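Local coordinates for protein MIP07328p (Drosophila melanogaster, PDB 6FKK) that probably acts as a repulsive axon guidance cue, presenting its extracellular Sema domain to semaphorin receptors in cell-cell signalling, at residues P275-G280 / L284-F289; V405-T410 / V415-N420. All coordinates share one frame; numbering follows the deposited sequence.

Contacts 1 and 2 are both antiparallel beta hairpins, but they belong to different sheets of the Sema domain, and their centres lie about 13 Å apart. Contact 1 is partly buried, with a single bridge and 282 Å² of shared surface. Contact 2 is a buried pairing of four bridges that covers 525 Å². The sheets meet where Tyr-286 CE2 packs 3.5 Å from Ile-406 CD1, and again where Asp-404, next to the 405-410 segment, takes hydrogen bonds from contact 1. Contact 1 meets the neighbouring sheet through apolar packing and two hydroxyls on Asp-404, whereas contact 2 combines an aliphatic-aromatic interior with the polar ends of Tyr-407 and Lys-417 reaching the chain around 475-477.

Contact 1 (P275-G280 / L284-F289); sequences PIVESG and LIYAVF
Val-277 and Leu-284 pair through their backbones in a reciprocal couple: Val-277 N to Leu-284 O and Leu-284 N to Val-277 O both measure 2.7 Å. This is the one bridge between 275-280 and 284-289, whose strand portions run at 120° to each other; pairing of the longer strands resumes farther from the turn, where the backbones of Tyr-286 and Ser-274 bond. On the face carrying Val-277 and Leu-284, the Tyr-286 ring reaches back across the hairpin. Its CG stands beside the backbone N (chi1 -65°), which brings the ring edge to the valine, with CE1 4.0 Å from Val-277 CB and the two side chains roughly perpendicular. Val-277 CG2 is also near CD1 and CE1. Leu-284 CD2 lies 4.1 Å from Ser-279 OG. Farther out, Ser-279 OG is 4.1 Å from Tyr-286 OH; rather than bonding to each other, both hydroxyls hydrogen-bond Asp-404 OD2 of the adjacent sheet. A phenylalanine in place of Tyr-286 would probably leave Asp-404 OD2 without one of the two hydroxyls that grip it, Ser-279 OG remaining. On the opposite face, Ile-276 and Ile-285 cross obliquely, their CG1 atoms 3.8 Å apart, and Ile-276 also packs on Ile-201 and Arg-203. The arrangement is that of an antiparallel beta hairpin in the Sema beta-propeller, its valine-tyrosine face packed against strand 386-396 of another sheet.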
ATOM      1  N   PRO A 275      -5.175  -1.608  -1.044  1.00 47.23           N
ATOM      2  CA  PRO A 275      -6.236  -1.986  -0.102  1.00 45.38           C
ATOM      3  C   PRO A 275      -6.549  -3.469  -0.218  1.00 52.74           C
ATOM      4  O   PRO A 275      -6.125  -4.153  -1.154  1.00 56.66           O
ATOM      5  CB  PRO A 275      -7.428  -1.125  -0.534  1.00 38.19           C
ATOM      6  CG  PRO A 275      -6.825   0.017  -1.275  1.00 34.66           C
ATOM      7  CD  PRO A 275      -5.606  -0.531  -1.953  1.00 65.19           C
ATOM      8  N   ILE A 276      -7.304  -3.977   0.758  1.00 51.11           N
ATOM      9  CA  ILE A 276      -7.700  -5.377   0.708  1.00 43.62           C
ATOM     10  C   ILE A 276      -8.575  -5.607  -0.513  1.00 46.82           C
ATOM     11  O   ILE A 276      -9.594  -4.933  -0.709  1.00 45.22           O
ATOM     12  CB  ILE A 276      -8.421  -5.790   1.999  1.00 42.28           C
ATOM     13  CG1 ILE A 276      -7.443  -5.800   3.172  1.00 34.69           C
ATOM     14  CG2 ILE A 276      -9.048  -7.166   1.834  1.00 33.30           C
ATOM     15  CD1 ILE A 276      -8.030  -6.376   4.441  1.00 53.02           C
ATOM     16  N   VAL A 277      -8.169  -6.554  -1.351  1.00 57.19           N
ATOM     17  CA  VAL A 277      -8.871  -6.890  -2.583  1.00 45.71           C
ATOM     18  C   VAL A 277      -9.683  -8.156  -2.354  1.00 51.42           C
ATOM     19  O   VAL A 277      -9.200  -9.114  -1.734  1.00 66.65           O
ATOM     20  CB  VAL A 277      -7.878  -7.065  -3.748  1.00 39.71           C
ATOM     21  CG1 VAL A 277      -8.565  -7.666  -4.958  1.00 34.18           C
ATOM     22  CG2 VAL A 277      -7.247  -5.730  -4.104  1.00 57.08           C
ATOM     23  N   GLU A 278     -10.919  -8.163  -2.843  1.00 54.42           N
ATOM     24  CA  GLU A 278     -11.805  -9.317  -2.720  1.00 55.85           C
ATOM     25  C   GLU A 278     -11.807 -10.060  -4.052  1.00 62.77           C
ATOM     26  O   GLU A 278     -12.494  -9.663  -4.997  1.00 83.64           O
ATOM     27  CB  GLU A 278     -13.209  -8.882  -2.314  1.00 54.32           C
ATOM     28  CG  GLU A 278     -13.283  -8.221  -0.945  1.00 61.73           C
ATOM     29  CD  GLU A 278     -12.954  -9.173   0.192  1.00 92.01           C
ATOM     30  OE1 GLU A 278     -13.067 -10.404   0.003  1.00109.00           O
ATOM     31  OE2 GLU A 278     -12.582  -8.688   1.282  1.00 88.13           O
ATOM     32  N   SER A 279     -11.029 -11.136  -4.128  1.00 65.30           N
ATOM     33  CA  SER A 279     -10.945 -11.977  -5.321  1.00 65.32           C
ATOM     34  C   SER A 279     -11.622 -13.301  -4.979  1.00 68.65           C
ATOM     35  O   SER A 279     -10.998 -14.211  -4.430  1.00 82.67           O
ATOM     36  CB  SER A 279      -9.492 -12.178  -5.767  1.00 50.84           C
ATOM     37  OG  SER A 279      -8.843 -10.942  -6.015  1.00 60.90           O
ATOM     38  N   GLY A 280     -12.907 -13.399  -5.305  1.00 56.59           N
ATOM     39  CA  GLY A 280     -13.655 -14.592  -4.954  1.00 55.94           C
ATOM     40  C   GLY A 280     -13.810 -14.714  -3.451  1.00 72.44           C
ATOM     41  O   GLY A 280     -14.118 -13.744  -2.749  1.00 87.58           O
ATOM     42  N   LEU A 284      -7.219 -10.501  -0.488  1.00 37.82           N
ATOM     43  CA  LEU A 284      -5.831 -10.378  -0.904  1.00 37.19           C
ATOM     44  C   LEU A 284      -5.302  -8.976  -0.638  1.00 41.73           C
ATOM     45  O   LEU A 284      -6.052  -7.995  -0.641  1.00 45.58           O
ATOM     46  CB  LEU A 284      -5.672 -10.702  -2.393  1.00 31.51           C
ATOM     47  CG  LEU A 284      -5.246 -12.121  -2.774  1.00 47.14           C
ATOM     48  CD1 LEU A 284      -6.080 -13.172  -2.051  1.00 36.47           C
ATOM     49  CD2 LEU A 284      -5.336 -12.302  -4.283  1.00 50.55           C
ATOM     50  N   ILE A 285      -3.993  -8.897  -0.414  1.00 32.35           N
ATOM     51  CA  ILE A 285      -3.266  -7.637  -0.318  1.00 35.24           C
ATOM     52  C   ILE A 285      -2.076  -7.726  -1.261  1.00 47.84           C
ATOM     53  O   ILE A 285      -1.202  -8.583  -1.082  1.00 47.11           O
ATOM     54  CB  ILE A 285      -2.798  -7.334   1.116  1.00 37.64           C
ATOM     55  CG1 ILE A 285      -3.993  -7.031   2.024  1.00 44.78           C
ATOM     56  CG2 ILE A 285      -1.822  -6.170   1.122  1.00 28.88           C
ATOM     57  CD1 ILE A 285      -3.598  -6.623   3.429  1.00 33.41           C
ATOM     58  N   TYR A 286      -2.050  -6.859  -2.269  1.00 34.61           N
ATOM     59  CA  TYR A 286      -0.945  -6.809  -3.215  1.00 40.64           C
ATOM     60  C   TYR A 286       0.088  -5.793  -2.749  1.00 37.03           C
ATOM     61  O   TYR A 286      -0.259  -4.686  -2.327  1.00 56.27           O
ATOM     62  CB  TYR A 286      -1.446  -6.445  -4.613  1.00 39.96           C
ATOM     63  CG  TYR A 286      -2.367  -7.473  -5.231  1.00 32.20           C
ATOM     64  CD1 TYR A 286      -3.718  -7.508  -4.911  1.00 41.25           C
ATOM     65  CD2 TYR A 286      -1.889  -8.403  -6.144  1.00 38.87           C
ATOM     66  CE1 TYR A 286      -4.564  -8.441  -5.479  1.00 51.01           C
ATOM     67  CE2 TYR A 286      -2.728  -9.340  -6.714  1.00 31.48           C
ATOM     68  CZ  TYR A 286      -4.062  -9.355  -6.380  1.00 42.14           C
ATOM     69  OH  TYR A 286      -4.900 -10.286  -6.947  1.00 56.37           O
ATOM     70  N   ALA A 287       1.360  -6.175  -2.829  1.00 29.05           N
ATOM     71  CA  ALA A 287       2.444  -5.331  -2.351  1.00 32.72           C
ATOM     72  C   ALA A 287       3.581  -5.319  -3.360  1.00 37.47           C
ATOM     73  O   ALA A 287       3.751  -6.251  -4.149  1.00 49.69           O
ATOM     74  CB  ALA A 287       2.960  -5.798  -0.986  1.00 28.76           C
ATOM     75  N   VAL A 288       4.365  -4.244  -3.314  1.00 33.21           N
ATOM     76  CA  VAL A 288       5.518  -4.051  -4.183  1.00 37.17           C
ATOM     77  C   VAL A 288       6.780  -4.136  -3.339  1.00 32.75           C
ATOM     78  O   VAL A 288       6.887  -3.467  -2.304  1.00 42.04           O
ATOM     79  CB  VAL A 288       5.441  -2.706  -4.923  1.00 38.80           C
ATOM     80  CG1 VAL A 288       6.762  -2.402  -5.600  1.00 44.23           C
ATOM     81  CG2 VAL A 288       4.314  -2.733  -5.936  1.00 40.42           C
ATOM     82  N   PHE A 289       7.732  -4.954  -3.779  1.00 31.25           N
ATOM     83  CA  PHE A 289       8.988  -5.161  -3.073  1.00 41.76           C
ATOM     84  C   PHE A 289      10.163  -4.855  -3.992  1.00 34.13           C
ATOM     85  O   PHE A 289      10.109  -5.126  -5.195  1.00 33.42           O
ATOM     86  CB  PHE A 289       9.112  -6.601  -2.562  1.00 40.25           C
ATOM     87  CG  PHE A 289       8.081  -6.983  -1.540  1.00 38.46           C
ATOM     88  CD1 PHE A 289       6.797  -7.331  -1.925  1.00 34.51           C
ATOM     89  CD2 PHE A 289       8.408  -7.027  -0.194  1.00 30.87           C
ATOM     90  CE1 PHE A 289       5.853  -7.694  -0.986  1.00 36.66           C
ATOM     91  CE2 PHE A 289       7.466  -7.390   0.751  1.00 47.46           C
ATOM     92  CZ  PHE A 289       6.187  -7.723   0.354  1.00 38.75           C
TER

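Contact 2 (V405-T410 / V415-N420); sequences VIYSGT and VTKFIN
Ile-406 and Phe-418 form the densest part of this antiparallel beta hairpin, the central pair of strands in a four-stranded, blade-like sheet of the Sema beta-propeller. The isoleucine lies over one face of the phenyl ring in a CH-pi contact, with CB 3.9 Å from the ring centroid and offset toward the rim. Phe-418 CG sits between its own backbone N and carbonyl carbon (chi1 73°), folding the ring back over the neighbouring strand. The backbones of the same pair are joined by Ile-406 N to Phe-418 O, 2.9 Å, and by the return bond from Phe-418 N to Ile-406 O. The Ser-408 and Thr-416 pair repeats this two-bond pattern.

Packing thins toward the turn: Gly-409 offers no side chain to Val-415, whose CG1 reaches the Tyr-407 ring edge only at 4.5 Å from CD2. At the other end, partly exposed Asn-420 touches Ile-406 CD1 through OD1 while its ND2 bonds Leu-376 O. On the face opposite Phe-418, the Lys-417 chain slants across Tyr-407. The polar ends of both reach the chain that follows strand 469-474, Tyr-407 OH bonding Leu-475 O and Lys-417 NZ bonding His-477 NE2, while Lys-417 CE rests 3.5 Å from Tyr-407 CE2.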
ATOM      1  N   VAL A 405      -6.776  -7.423 -12.720  1.00 48.35           N
ATOM      2  CA  VAL A 405      -5.855  -6.613 -13.509  1.00 40.83           C
ATOM      3  C   VAL A 405      -5.028  -5.770 -12.548  1.00 48.22           C
ATOM      4  O   VAL A 405      -5.567  -4.929 -11.822  1.00 45.67           O
ATOM      5  CB  VAL A 405      -6.602  -5.734 -14.519  1.00 40.87           C
ATOM      6  CG1 VAL A 405      -5.612  -4.963 -15.380  1.00 41.52           C
ATOM      7  CG2 VAL A 405      -7.509  -6.592 -15.381  1.00 47.64           C
ATOM      8  N   ILE A 406      -3.719  -6.001 -12.535  1.00 49.28           N
ATOM      9  CA  ILE A 406      -2.820  -5.389 -11.566  1.00 35.89           C
ATOM     10  C   ILE A 406      -2.061  -4.254 -12.236  1.00 51.44           C
ATOM     11  O   ILE A 406      -1.481  -4.433 -13.315  1.00 51.04           O
ATOM     12  CB  ILE A 406      -1.852  -6.429 -10.978  1.00 40.39           C
ATOM     13  CG1 ILE A 406      -2.642  -7.547 -10.296  1.00 37.32           C
ATOM     14  CG2 ILE A 406      -0.896  -5.769 -10.000  1.00 34.56           C
ATOM     15  CD1 ILE A 406      -1.845  -8.809 -10.075  1.00 63.65           C
ATOM     16  N   TYR A 407      -2.060  -3.090 -11.596  1.00 54.11           N
ATOM     17  CA  TYR A 407      -1.366  -1.911 -12.088  1.00 50.02           C
ATOM     18  C   TYR A 407      -0.191  -1.596 -11.172  1.00 56.15           C
ATOM     19  O   TYR A 407      -0.321  -1.636  -9.945  1.00 66.19           O
ATOM     20  CB  TYR A 407      -2.309  -0.707 -12.160  1.00 43.81           C
ATOM     21  CG  TYR A 407      -3.477  -0.887 -13.107  1.00 48.19           C
ATOM     22  CD1 TYR A 407      -4.574  -1.659 -12.748  1.00 48.10           C
ATOM     23  CD2 TYR A 407      -3.487  -0.279 -14.354  1.00 53.46           C
ATOM     24  CE1 TYR A 407      -5.642  -1.826 -13.608  1.00 54.23           C
ATOM     25  CE2 TYR A 407      -4.553  -0.439 -15.219  1.00 46.52           C
ATOM     26  CZ  TYR A 407      -5.626  -1.214 -14.842  1.00 42.23           C
ATOM     27  OH  TYR A 407      -6.691  -1.378 -15.699  1.00 54.12           O
ATOM     28  N   SER A 408       0.954  -1.283 -11.772  1.00 55.43           N
ATOM     29  CA  SER A 408       2.155  -0.987 -11.008  1.00 48.50           C
ATOM     30  C   SER A 408       2.902   0.167 -11.661  1.00 50.91           C
ATOM     31  O   SER A 408       3.035   0.214 -12.887  1.00 54.54           O
ATOM     32  CB  SER A 408       3.065  -2.217 -10.903  1.00 42.12           C
ATOM     33  OG  SER A 408       4.165  -1.967 -10.048  1.00 59.66           O
ATOM     34  N   GLY A 409       3.381   1.095 -10.836  1.00 36.10           N
ATOM     35  CA  GLY A 409       4.139   2.226 -11.333  1.00 37.44           C
ATOM     36  C   GLY A 409       5.611   2.155 -10.979  1.00 46.18           C
ATOM     37  O   GLY A 409       6.004   1.392 -10.091  1.00 48.83           O
ATOM     38  N   THR A 410       6.434   2.946 -11.660  1.00 53.76           N
ATOM     39  CA  THR A 410       7.876   2.940 -11.464  1.00 44.25           C
ATOM     40  C   THR A 410       8.362   4.327 -11.061  1.00 51.47           C
ATOM     41  O   THR A 410       7.648   5.326 -11.181  1.00 56.74           O
ATOM     42  CB  THR A 410       8.607   2.486 -12.736  1.00 48.70           C
ATOM     43  OG1 THR A 410       8.505   3.506 -13.739  1.00 42.07           O
ATOM     44  CG2 THR A 410       7.996   1.202 -13.272  1.00 51.82           C
ATOM     45  N   VAL A 415       3.889   2.767 -16.322  1.00 51.35           N
ATOM     46  CA  VAL A 415       2.809   2.004 -15.711  1.00 47.34           C
ATOM     47  C   VAL A 415       2.710   0.665 -16.426  1.00 60.73           C
ATOM     48  O   VAL A 415       2.717   0.615 -17.661  1.00 74.33           O
ATOM     49  CB  VAL A 415       1.467   2.757 -15.778  1.00 41.96           C
ATOM     50  CG1 VAL A 415       0.331   1.863 -15.302  1.00 46.71           C
ATOM     51  CG2 VAL A 415       1.535   4.033 -14.950  1.00 42.32           C
ATOM     52  N   THR A 416       2.620  -0.416 -15.654  1.00 51.70           N
ATOM     53  CA  THR A 416       2.564  -1.770 -16.191  1.00 54.39           C
ATOM     54  C   THR A 416       1.249  -2.421 -15.788  1.00 68.55           C
ATOM     55  O   THR A 416       0.954  -2.546 -14.594  1.00 76.06           O
ATOM     56  CB  THR A 416       3.746  -2.606 -15.695  1.00 66.75           C
ATOM     57  OG1 THR A 416       4.971  -2.058 -16.197  1.00 83.01           O
ATOM     58  CG2 THR A 416       3.612  -4.047 -16.164  1.00 70.96           C
ATOM     59  N   LYS A 417       0.465  -2.829 -16.782  1.00 53.92           N
ATOM     60  CA  LYS A 417      -0.704  -3.671 -16.571  1.00 50.62           C
ATOM     61  C   LYS A 417      -0.313  -5.127 -16.779  1.00 47.52           C
ATOM     62  O   LYS A 417       0.451  -5.445 -17.695  1.00 63.79           O
ATOM     63  CB  LYS A 417      -1.834  -3.316 -17.540  1.00 49.94           C
ATOM     64  CG  LYS A 417      -2.286  -1.870 -17.545  1.00 57.81           C
ATOM     65  CD  LYS A 417      -3.278  -1.653 -18.684  1.00 81.95           C
ATOM     66  CE  LYS A 417      -3.940  -0.286 -18.624  1.00 81.37           C
ATOM     67  NZ  LYS A 417      -2.962   0.835 -18.688  1.00 92.56           N
ATOM     68  N   PHE A 418      -0.844  -6.010 -15.937  1.00 38.12           N
ATOM     69  CA  PHE A 418      -0.627  -7.437 -16.138  1.00 38.25           C
ATOM     70  C   PHE A 418      -1.669  -8.230 -15.367  1.00 47.60           C
ATOM     71  O   PHE A 418      -2.242  -7.754 -14.383  1.00 54.35           O
ATOM     72  CB  PHE A 418       0.789  -7.866 -15.725  1.00 37.70           C
ATOM     73  CG  PHE A 418       1.016  -7.896 -14.236  1.00 44.22           C
ATOM     74  CD1 PHE A 418       1.459  -6.767 -13.566  1.00 53.36           C
ATOM     75  CD2 PHE A 418       0.814  -9.061 -13.513  1.00 42.17           C
ATOM     76  CE1 PHE A 418       1.678  -6.796 -12.201  1.00 49.69           C
ATOM     77  CE2 PHE A 418       1.029  -9.095 -12.149  1.00 48.61           C
ATOM     78  CZ  PHE A 418       1.463  -7.961 -11.493  1.00 50.73           C
ATOM     79  N   ILE A 419      -1.904  -9.456 -15.836  1.00 38.43           N
ATOM     80  CA  ILE A 419      -2.733 -10.433 -15.145  1.00 51.53           C
ATOM     81  C   ILE A 419      -1.928 -11.718 -15.004  1.00 50.44           C
ATOM     82  O   ILE A 419      -0.879 -11.893 -15.625  1.00 48.43           O
ATOM     83  CB  ILE A 419      -4.066 -10.705 -15.873  1.00 45.23           C
ATOM     84  CG1 ILE A 419      -3.806 -11.353 -17.234  1.00 41.22           C
ATOM     85  CG2 ILE A 419      -4.868  -9.419 -16.024  1.00 50.46           C
ATOM     86  CD1 ILE A 419      -5.062 -11.805 -17.943  1.00 52.49           C
ATOM     87  N   ASN A 420      -2.434 -12.623 -14.173  1.00 44.15           N
ATOM     88  CA  ASN A 420      -1.785 -13.901 -13.918  1.00 45.25           C
ATOM     89  C   ASN A 420      -2.684 -15.038 -14.376  1.00 48.86           C
ATOM     90  O   ASN A 420      -3.905 -14.991 -14.194  1.00 67.62           O
ATOM     91  CB  ASN A 420      -1.451 -14.070 -12.432  1.00 58.85           C
ATOM     92  CG  ASN A 420      -0.365 -13.122 -11.968  1.00 59.07           C
ATOM     93  OD1 ASN A 420      -0.591 -12.280 -11.100  1.00 74.25           O
ATOM     94  ND2 ASN A 420       0.825 -13.258 -12.542  1.00 41.12           N
TER